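PDB 4RU4: tail spike protein gp49 from Pseudomonas phage LKA1, which forms a trimeric phage tailspike that cleaves, as a lyase, the O-specific polysaccharide of Pseudomonas and thereby probably helps the virus enter its host cell. Local coordinates for residues B[53-57]-B[77-83]; B[15-20]-B[60-66]; B[509-515]-B[596-602]. All coordinates share one frame; numbering follows the deposited sequence.

Contact 1: residues B[53-57]-B[77-83]; sequences DEIDW and YQINRGI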
loop_
_atom_site.group_PDB
_atom_site.type_symbol
_atom_site.label_atom_id
_atom_site.label_comp_id
_atom_site.label_asym_id
_atom_site.label_seq_id
_atom_site.Cartn_x
_atom_site.Cartn_y
_atom_site.Cartn_z
ATOM N N ASP B 53 -24.972 25.974 36.182
ATOM C CA ASP B 53 -24.601 25.452 34.845
ATOM C C ASP B 53 -24.090 26.586 33.951
ATOM O O ASP B 53 -24.564 27.718 34.036
ATOM C CB ASP B 53 -25.803 24.825 34.123
ATOM C CG ASP B 53 -26.223 23.491 34.716
ATOM O OD1 ASP B 53 -25.418 22.874 35.448
ATOM O OD2 ASP B 53 -27.367 23.075 34.444
ATOM N N GLU B 54 -23.173 26.265 33.048
ATOM C CA GLU B 54 -22.641 27.251 32.115
ATOM C C GLU B 54 -23.657 27.631 31.044
ATOM O O GLU B 54 -24.322 26.769 30.462
ATOM C CB GLU B 54 -21.374 26.695 31.431
ATOM C CG GLU B 54 -20.180 26.509 32.382
ATOM C CD GLU B 54 -19.506 27.824 32.765
ATOM O OE1 GLU B 54 -19.782 28.859 32.122
ATOM O OE2 GLU B 54 -18.690 27.820 33.715
ATOM N N ILE B 55 -23.771 28.924 30.776
ATOM C CA ILE B 55 -24.566 29.388 29.653
ATOM C C ILE B 55 -24.109 28.739 28.319
ATOM O O ILE B 55 -24.948 28.348 27.509
ATOM C CB ILE B 55 -24.541 30.941 29.583
ATOM C CG1 ILE B 55 -25.396 31.523 30.728
ATOM C CG2 ILE B 55 -25.006 31.446 28.200
ATOM C CD1 ILE B 55 -25.110 33.010 31.074
ATOM N N ASP B 56 -22.796 28.586 28.114
ATOM C CA ASP B 56 -22.305 27.988 26.865
ATOM C C ASP B 56 -22.812 26.565 26.719
ATOM O O ASP B 56 -23.179 26.138 25.622
ATOM C CB ASP B 56 -20.773 27.974 26.798
ATOM C CG ASP B 56 -20.168 29.369 26.619
ATOM O OD1 ASP B 56 -20.834 30.254 26.037
ATOM O OD2 ASP B 56 -19.019 29.569 27.074
ATOM N N TRP B 57 -22.827 25.824 27.826
ATOM C CA TRP B 57 -23.331 24.459 27.763
ATOM C C TRP B 57 -24.832 24.450 27.457
ATOM O O TRP B 57 -25.306 23.721 26.560
ATOM C CB TRP B 57 -23.052 23.677 29.060
ATOM C CG TRP B 57 -23.876 22.392 29.043
ATOM C CD1 TRP B 57 -23.542 21.208 28.435
ATOM C CD2 TRP B 57 -25.183 22.201 29.604
ATOM N NE1 TRP B 57 -24.547 20.286 28.602
ATOM C CE2 TRP B 57 -25.572 20.872 29.309
ATOM C CE3 TRP B 57 -26.056 23.020 30.325
ATOM C CZ2 TRP B 57 -26.784 20.359 29.706
ATOM C CZ3 TRP B 57 -27.275 22.503 30.735
ATOM C CH2 TRP B 57 -27.623 21.184 30.427
ATOM N N TYR B 77 -15.915 27.747 24.223
ATOM C CA TYR B 77 -17.169 27.538 24.942
ATOM C C TYR B 77 -16.966 26.701 26.204
ATOM O O TYR B 77 -16.450 25.578 26.140
ATOM C CB TYR B 77 -18.154 26.865 23.993
ATOM C CG TYR B 77 -18.408 27.664 22.730
ATOM C CD1 TYR B 77 -17.596 27.518 21.606
ATOM C CD2 TYR B 77 -19.475 28.553 22.656
ATOM C CE1 TYR B 77 -17.832 28.247 20.461
ATOM C CE2 TYR B 77 -19.727 29.278 21.513
ATOM C CZ TYR B 77 -18.899 29.126 20.416
ATOM O OH TYR B 77 -19.137 29.855 19.270
ATOM N N GLN B 78 -17.363 27.247 27.349
ATOM C CA GLN B 78 -17.126 26.589 28.624
ATOM C C GLN B 78 -18.325 25.735 28.980
ATOM O O GLN B 78 -19.450 26.247 29.075
ATOM C CB GLN B 78 -16.891 27.629 29.733
ATOM C CG GLN B 78 -15.916 28.747 29.309
ATOM C CD GLN B 78 -14.533 28.194 29.006
ATOM O OE1 GLN B 78 -13.860 27.660 29.898
ATOM N NE2 GLN B 78 -14.127 28.258 27.724
ATOM N N ILE B 79 -18.093 24.439 29.185
ATOM C CA ILE B 79 -19.195 23.541 29.508
ATOM C C ILE B 79 -18.913 22.747 30.779
ATOM O O ILE B 79 -17.781 22.351 31.040
ATOM C CB ILE B 79 -19.535 22.597 28.330
ATOM C CG1 ILE B 79 -18.366 21.639 28.049
ATOM C CG2 ILE B 79 -19.912 23.428 27.095
ATOM C CD1 ILE B 79 -18.698 20.444 27.141
ATOM N N ASN B 80 -19.939 22.534 31.591
ATOM C CA ASN B 80 -19.729 21.802 32.828
ATOM C C ASN B 80 -20.452 20.462 32.776
ATOM O O ASN B 80 -20.466 19.724 33.761
ATOM C CB ASN B 80 -20.254 22.616 34.011
ATOM C CG ASN B 80 -21.731 22.865 33.912
ATOM O OD1 ASN B 80 -22.187 23.571 33.011
ATOM N ND2 ASN B 80 -22.499 22.276 34.825
ATOM N N ARG B 81 -21.048 20.155 31.632
ATOM C CA ARG B 81 -21.757 18.877 31.452
ATOM C C ARG B 81 -21.519 18.422 30.042
ATOM O O ARG B 81 -21.238 19.240 29.166
ATOM C CB ARG B 81 -23.283 19.053 31.596
ATOM C CG ARG B 81 -23.752 19.452 32.968
ATOM C CD ARG B 81 -25.288 19.432 33.127
ATOM N NE ARG B 81 -25.583 20.084 34.388
ATOM C CZ ARG B 81 -25.566 19.467 35.562
ATOM N NH1 ARG B 81 -25.341 18.158 35.628
ATOM N NH2 ARG B 81 -25.809 20.150 36.673
ATOM N N GLY B 82 -21.707 17.128 29.793
ATOM C CA GLY B 82 -21.552 16.638 28.447
ATOM C C GLY B 82 -22.602 17.220 27.510
ATOM O O GLY B 82 -23.707 17.557 27.927
ATOM N N ILE B 83 -22.245 17.331 26.237
ATOM C CA ILE B 83 -23.204 17.644 25.188
ATOM C C ILE B 83 -23.633 16.319 24.547
ATOM O O ILE B 83 -22.825 15.640 23.914
ATOM C CB ILE B 83 -22.566 18.555 24.125
ATOM C CG1 ILE B 83 -22.004 19.824 24.791
ATOM C CG2 ILE B 83 -23.572 18.848 22.989
ATOM C CD1 ILE B 83 -21.077 20.639 23.891
#

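Contact 2: residues B[15-20]-B[60-66]; sequences VTPAQF and LQAAVDS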
loop_
_atom_site.group_PDB
_atom_site.type_symbol
_atom_site.label_atom_id
_atom_site.label_comp_id
_atom_site.label_asym_id
_atom_site.label_seq_id
_atom_site.Cartn_x
_atom_site.Cartn_y
_atom_site.Cartn_z
ATOM N N VAL B 15 -28.327 26.120 12.821
ATOM C CA VAL B 15 -28.318 26.973 14.015
ATOM C C VAL B 15 -26.929 27.162 14.619
ATOM O O VAL B 15 -26.027 26.364 14.380
ATOM C CB VAL B 15 -29.254 26.437 15.128
ATOM C CG1 VAL B 15 -30.669 26.269 14.595
ATOM C CG2 VAL B 15 -28.729 25.113 15.687
ATOM N N THR B 16 -26.764 28.214 15.414
ATOM C CA THR B 16 -25.507 28.437 16.115
ATOM C C THR B 16 -25.756 28.483 17.610
ATOM O O THR B 16 -26.885 28.729 18.040
ATOM C CB THR B 16 -24.830 29.752 15.696
ATOM O OG1 THR B 16 -25.676 30.855 16.055
ATOM C CG2 THR B 16 -24.545 29.755 14.199
ATOM N N PRO B 17 -24.704 28.265 18.415
ATOM C CA PRO B 17 -24.843 28.444 19.870
ATOM C C PRO B 17 -25.258 29.887 20.216
ATOM O O PRO B 17 -26.035 30.091 21.151
ATOM C CB PRO B 17 -23.423 28.161 20.396
ATOM C CG PRO B 17 -22.780 27.295 19.332
ATOM C CD PRO B 17 -23.363 27.778 18.031
ATOM N N ALA B 18 -24.732 30.875 19.486
ATOM C CA ALA B 18 -25.103 32.283 19.692
ATOM C C ALA B 18 -26.609 32.507 19.667
ATOM O O ALA B 18 -27.144 33.264 20.480
ATOM C CB ALA B 18 -24.433 33.185 18.639
ATOM N N GLN B 19 -27.295 31.844 18.737
ATOM C CA GLN B 19 -28.745 31.981 18.608
ATOM C C GLN B 19 -29.451 31.477 19.839
ATOM O O GLN B 19 -30.609 31.817 20.069
ATOM C CB GLN B 19 -29.277 31.178 17.420
ATOM C CG GLN B 19 -28.872 31.705 16.072
ATOM C CD GLN B 19 -29.499 30.900 14.947
ATOM O OE1 GLN B 19 -29.646 29.683 15.049
ATOM N NE2 GLN B 19 -29.900 31.584 13.880
ATOM N N PHE B 20 -28.775 30.615 20.596
ATOM C CA PHE B 20 -29.352 30.076 21.810
ATOM C C PHE B 20 -28.717 30.702 23.043
ATOM O O PHE B 20 -28.843 30.171 24.158
ATOM C CB PHE B 20 -29.275 28.546 21.826
ATOM C CG PHE B 20 -30.150 27.895 20.790
ATOM C CD1 PHE B 20 -29.696 27.726 19.497
ATOM C CD2 PHE B 20 -31.451 27.498 21.099
ATOM C CE1 PHE B 20 -30.505 27.150 18.515
ATOM C CE2 PHE B 20 -32.280 26.917 20.109
ATOM C CZ PHE B 20 -31.795 26.743 18.827
ATOM N N LEU B 60 -25.348 25.343 23.783
ATOM C CA LEU B 60 -24.903 24.317 22.846
ATOM C C LEU B 60 -25.831 23.134 22.911
ATOM O O LEU B 60 -26.224 22.602 21.885
ATOM C CB LEU B 60 -23.497 23.848 23.194
ATOM C CG LEU B 60 -22.364 24.607 22.531
ATOM C CD1 LEU B 60 -21.072 24.288 23.274
ATOM C CD2 LEU B 60 -22.282 24.183 21.070
ATOM N N GLN B 61 -26.196 22.730 24.125
ATOM C CA GLN B 61 -27.135 21.609 24.278
ATOM C C GLN B 61 -28.480 21.927 23.644
ATOM O O GLN B 61 -29.081 21.063 22.983
ATOM C CB GLN B 61 -27.319 21.191 25.754
ATOM C CG GLN B 61 -28.182 19.935 25.908
ATOM C CD GLN B 61 -27.503 18.704 25.303
ATOM O OE1 GLN B 61 -26.438 18.283 25.760
ATOM N NE2 GLN B 61 -28.104 18.144 24.259
ATOM N N ALA B 62 -28.956 23.155 23.841
ATOM C CA ALA B 62 -30.245 23.571 23.257
ATOM C C ALA B 62 -30.181 23.595 21.731
ATOM O O ALA B 62 -31.161 23.235 21.036
ATOM C CB ALA B 62 -30.692 24.944 23.799
ATOM N N ALA B 63 -29.032 24.007 21.203
ATOM C CA ALA B 63 -28.847 24.009 19.752
ATOM C C ALA B 63 -28.920 22.585 19.198
ATOM O O ALA B 63 -29.609 22.327 18.200
ATOM C CB ALA B 63 -27.500 24.664 19.369
ATOM N N VAL B 64 -28.188 21.670 19.831
ATOM C CA VAL B 64 -28.269 20.260 19.469
ATOM C C VAL B 64 -29.710 19.774 19.566
ATOM O O VAL B 64 -30.201 19.097 18.667
ATOM C CB VAL B 64 -27.346 19.394 20.351
ATOM C CG1 VAL B 64 -27.680 17.918 20.211
ATOM C CG2 VAL B 64 -25.872 19.660 19.989
ATOM N N ASP B 65 -30.386 20.131 20.659
ATOM C CA ASP B 65 -31.748 19.678 20.905
ATOM C C ASP B 65 -32.735 20.164 19.854
ATOM O O ASP B 65 -33.803 19.586 19.686
ATOM C CB ASP B 65 -32.230 20.136 22.285
ATOM C CG ASP B 65 -31.607 19.315 23.426
ATOM O OD1 ASP B 65 -30.925 18.321 23.137
ATOM O OD2 ASP B 65 -31.802 19.675 24.601
ATOM N N SER B 66 -32.381 21.230 19.153
ATOM C CA SER B 66 -33.259 21.753 18.127
ATOM C C SER B 66 -33.476 20.739 16.997
ATOM O O SER B 66 -34.459 20.841 16.260
ATOM C CB SER B 66 -32.704 23.063 17.550
ATOM O OG SER B 66 -31.699 22.812 16.560
#

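Contact 3: residues B[509-515]-B[596-602]; sequences PMRMPVL and QAGIYEV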
loop_
_atom_site.group_PDB
_atom_site.type_symbol
_atom_site.label_atom_id
_atom_site.label_comp_id
_atom_site.label_asym_id
_atom_site.label_seq_id
_atom_site.Cartn_x
_atom_site.Cartn_y
_atom_site.Cartn_z
ATOM N N PRO B 509 7.572 -30.178 8.347
ATOM C CA PRO B 509 8.204 -30.097 7.021
ATOM C C PRO B 509 8.914 -28.742 6.903
ATOM O O PRO B 509 8.249 -27.713 7.021
ATOM C CB PRO B 509 7.021 -30.137 6.061
ATOM C CG PRO B 509 5.877 -30.731 6.867
ATOM C CD PRO B 509 6.106 -30.189 8.245
ATOM N N MET B 510 10.226 -28.754 6.671
ATOM C CA MET B 510 11.028 -27.542 6.681
ATOM C C MET B 510 11.547 -27.183 5.314
ATOM O O MET B 510 11.872 -28.069 4.533
ATOM C CB MET B 510 12.269 -27.735 7.556
ATOM C CG MET B 510 11.980 -27.802 9.021
ATOM S SD MET B 510 13.541 -28.113 9.864
ATOM C CE MET B 510 12.921 -28.198 11.543
ATOM N N ARG B 511 11.643 -25.878 5.055
ATOM C CA ARG B 511 12.460 -25.344 3.973
ATOM C C ARG B 511 13.494 -24.386 4.578
ATOM O O ARG B 511 13.121 -23.470 5.314
ATOM C CB ARG B 511 11.580 -24.625 2.930
ATOM C CG ARG B 511 12.328 -24.152 1.709
ATOM C CD ARG B 511 11.437 -23.324 0.780
ATOM N NE ARG B 511 10.189 -23.979 0.503
ATOM C CZ ARG B 511 9.017 -23.361 0.344
ATOM N NH1 ARG B 511 8.892 -22.031 0.363
ATOM N NH2 ARG B 511 7.962 -24.106 0.115
ATOM N N MET B 512 14.787 -24.639 4.330
ATOM C CA MET B 512 15.883 -23.839 4.899
ATOM C C MET B 512 16.845 -23.471 3.772
ATOM O O MET B 512 16.979 -24.229 2.799
ATOM C CB MET B 512 16.635 -24.604 6.009
ATOM C CG MET B 512 15.765 -24.942 7.225
ATOM S SD MET B 512 15.467 -23.476 8.226
ATOM C CE MET B 512 13.789 -23.759 8.785
ATOM N N PRO B 513 17.495 -22.304 3.882
ATOM C CA PRO B 513 18.247 -21.728 2.755
ATOM C C PRO B 513 19.426 -22.602 2.341
ATOM O O PRO B 513 19.935 -23.376 3.160
ATOM C CB PRO B 513 18.783 -20.400 3.320
ATOM C CG PRO B 513 17.915 -20.087 4.530
ATOM C CD PRO B 513 17.486 -21.422 5.070
ATOM N N VAL B 514 19.865 -22.433 1.098
ATOM C CA VAL B 514 20.996 -23.168 0.538
ATOM C C VAL B 514 22.315 -22.455 0.848
ATOM O O VAL B 514 22.414 -21.233 0.731
ATOM C CB VAL B 514 20.846 -23.309 -1.006
ATOM C CG1 VAL B 514 21.981 -24.143 -1.608
ATOM C CG2 VAL B 514 19.487 -23.923 -1.329
ATOM N N LEU B 515 23.322 -23.227 1.235
ATOM C CA LEU B 515 24.671 -22.711 1.390
ATOM C C LEU B 515 25.545 -23.624 0.550
ATOM O O LEU B 515 25.192 -24.778 0.347
ATOM C CB LEU B 515 25.114 -22.778 2.850
ATOM C CG LEU B 515 24.374 -21.792 3.757
ATOM C CD1 LEU B 515 24.716 -22.050 5.230
ATOM C CD2 LEU B 515 24.731 -20.359 3.335
ATOM N N GLN B 596 27.088 -28.289 -1.548
ATOM C CA GLN B 596 25.992 -27.427 -1.139
ATOM C C GLN B 596 25.057 -28.157 -0.184
ATOM O O GLN B 596 25.054 -29.386 -0.112
ATOM C CB GLN B 596 25.233 -26.879 -2.348
ATOM C CG GLN B 596 24.432 -27.926 -3.139
ATOM C CD GLN B 596 24.057 -27.378 -4.485
ATOM O OE1 GLN B 596 24.918 -27.176 -5.337
ATOM N NE2 GLN B 596 22.787 -27.046 -4.657
ATOM N N ALA B 597 24.278 -27.386 0.561
ATOM C CA ALA B 597 23.487 -27.927 1.660
ATOM C C ALA B 597 22.189 -27.127 1.729
ATOM O O ALA B 597 22.199 -25.904 1.510
ATOM C CB ALA B 597 24.277 -27.786 3.006
ATOM N N GLY B 598 21.079 -27.788 2.055
ATOM C CA GLY B 598 19.825 -27.083 2.235
ATOM C C GLY B 598 18.783 -28.054 2.760
ATOM O O GLY B 598 19.083 -29.242 2.904
ATOM N N ILE B 599 17.590 -27.554 3.103
ATOM C CA ILE B 599 16.526 -28.453 3.502
ATOM C C ILE B 599 15.300 -28.150 2.639
ATOM O O ILE B 599 14.916 -26.994 2.491
ATOM C CB ILE B 599 16.250 -28.409 5.026
ATOM C CG1 ILE B 599 17.524 -28.789 5.830
ATOM C CG2 ILE B 599 15.124 -29.386 5.378
ATOM C CD1 ILE B 599 17.413 -28.581 7.406
ATOM N N TYR B 600 14.682 -29.187 2.071
ATOM C CA TYR B 600 13.725 -28.974 0.995
ATOM C C TYR B 600 12.550 -29.921 1.147
ATOM O O TYR B 600 12.320 -30.745 0.275
ATOM C CB TYR B 600 14.382 -29.246 -0.373
ATOM C CG TYR B 600 15.819 -28.755 -0.535
ATOM C CD1 TYR B 600 16.103 -27.424 -0.797
ATOM C CD2 TYR B 600 16.885 -29.651 -0.480
ATOM C CE1 TYR B 600 17.419 -26.992 -0.971
ATOM C CE2 TYR B 600 18.194 -29.232 -0.640
ATOM C CZ TYR B 600 18.464 -27.911 -0.892
ATOM O OH TYR B 600 19.790 -27.522 -1.059
ATOM N N GLU B 601 11.794 -29.781 2.235
ATOM C CA GLU B 601 10.738 -30.738 2.552
ATOM C C GLU B 601 9.320 -30.244 2.218
ATOM O O GLU B 601 8.354 -30.989 2.351
ATOM C CB GLU B 601 10.826 -31.111 4.031
ATOM C CG GLU B 601 12.141 -31.822 4.398
ATOM C CD GLU B 601 12.288 -32.016 5.886
ATOM O OE1 GLU B 601 11.488 -31.416 6.636
ATOM O OE2 GLU B 601 13.213 -32.753 6.304
ATOM N N VAL B 602 9.178 -28.987 1.810
ATOM C CA VAL B 602 7.846 -28.450 1.576
ATOM C C VAL B 602 7.929 -27.339 0.528
ATOM O O VAL B 602 9.024 -26.819 0.235
ATOM C CB VAL B 602 7.189 -27.996 2.898
ATOM C CG1 VAL B 602 7.910 -26.793 3.501
ATOM C CG2 VAL B 602 5.682 -27.703 2.719
ATOM O OXT VAL B 602 6.912 -26.972 -0.060
#

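Contact 1: residues B[53-57]-B[77-83]
Trp57 and Arg81 meet where the indole lies against the corner at Asn80 and Arg81 in 77-83. Arg81 CB sits over one face of the five-membered ring, 3.7 Å from its centroid, while Trp57 NE1 reaches Gly82 O at 2.9 Å, the acceptor lying near the ring plane. Swung anti to the backbone N (chi1 167°), the indole is directed at this corner, and Trp57 CB rests on Ile79 CG2 at 3.7 Å. Asp53 OD1 is gripped three times: Arg81 forms a side-on salt bridge, NE and NH2 both to OD1, and Asn80 ND2 adds a bond of 3.0 Å to the same Asp53 OD1. The carboxylate and guanidinium planes stand 79° apart. The Asn80 amide works in both directions, since its OD1 takes the N-H of the N-cap residue Glu54 at 2.9 Å, nearly straight at 177°. Further along, Asp56 OD2 accepts from Gln78 N at 2.9 Å. A second shell fixes the acids: Asp53 OD2 takes the N-H groups of Val49 and Ala50, Asp56 OD1 those of Val23 and Gly24, and the Glu54 carboxylate binds His29 and Ser28. The first turn of helix 55-65 thus packs on a corner between two faces of the pectate lyase-like parallel beta-helix, where strand 75-79, flanked by 98-107, gives way to 82-86.

Contact 2: residues B[15-20]-B[60-66]
Val15, Pro17 and Phe20 of the N-terminal arm pack on the later turns of helix 55-65, the helix that covers the first coils of the parallel beta-helix. No hydrogen bond crosses between the segments, and the contact rests on apolar packing. The Phe20 ring lies on the helix backbone, and Ala63 CA makes a CH-pi contact over one face of it, 3.9 Å from the Phe20 ring centroid and 19° off the normal. The same face reaches the Ala62 carbonyl group, near the rim of the ring. Two methyls meet the ring carbons next to its stem: Ala62 CB approaches Phe20 CD2 and Ala63 CB approaches Phe20 CD1, each pair 3.8 Å apart. At the far end of the ring, Ser66 CB lies 4.0 Å from Phe20 CZ. With its CG beside the backbone N (chi1 -68°), Phe20 turns its ring onto the helix.

Val15 CG2 also reaches Ala63 CB, at 3.9 Å, and Val15 CB lies at the edge of the Phe20 ring. One turn earlier on the helix, Pro17 CG touches Leu60 CD2 at 3.6 Å. Within 15-20, Thr16 OG1 accepts from Gln19 N, an ST motif. At the helix end, Ala63 O receives both N and OG of Ser66, the hydroxyl bond being 2.7 Å from Ser66 OG to Ala63 O.

Strand 70-72 continues the apolar layer, with Val70 and Ile72 against Val15, Pro17, Leu60 and Ala63. A helix laid over the N-terminal end of a right-handed parallel beta-helix is a recurrent cap in pectate lyase-like folds, and here the contact joins residues 15-20 to helix 55-65 within that cap.

Contact 3: residues B[509-515]-B[596-602]
The Tyr600 ring meets Val514 at its edge, where Val514 CG2 lies near the ring plane, 3.6 Å from Tyr600 OH; one ring face rests on the backbone carbonyl carbon of Gly598. The Arg511 guanidinium has the C-terminal carboxylate at its edge. Arg511 NE and NH2 come side-on to the single atom Val602 O, at 3.1 and 2.9 Å, both from the same face of the carboxylate plane, while Val602 O itself lies in the guanidinium plane. A weaker bond from NH2 to Val602 OXT completes the salt bridge. The bend at chi3 (-49°) brings the extended base of Arg511 round to this terminus, and Glu487 of the same chain forms a salt bridge with Arg511 NH1.

These groups flank antiparallel strands 510-515 and 596-600. Strand 510-522, parallel to 484-487, here joins the last parallel strands to the C-terminal beta region, which matches an Ig-like tailspike family. Met512 N to Ile599 O, 3.0 Å, and Leu515 N to Ala597 O, 2.9 Å, belong to hydrogen-bonded pairs on either side of a beta bulge, where Pro513 and Val514 stand opposite Gly598. Met512 and Ile599 lie side by side, CB to CB 3.9 Å. Beyond the strand, Glu601 takes Met510 N on the anti side of OE1 and returns its own N-H to Met510 O, while OE2 meets Lys542. Tyr538 of the second subunit binds Val602 OXT, and Leu489 O of that subunit accepts from Arg511 NH2.

From the N terminus, residues 15-20 come first and find their partner only at 60-66, so contact 2 closes a loop that takes in helix 38-44. Before it closes, contact 1 opens at 53-57; it closes at 77-83, and the two loops cross. Helix 55-65 serves both, its first turn in contact 1 and its later turns in contact 2, and they touch where Ile83 meets Leu60 and Val64. Together they tie the N-terminal arm, the helix and the first beta-helix strands. Contact 3 follows in series, its centre about 69 Å from that of contact 1, and brings the last strand, 590-600, and the C terminus back to strand 510-522, closing a loop of beta strands.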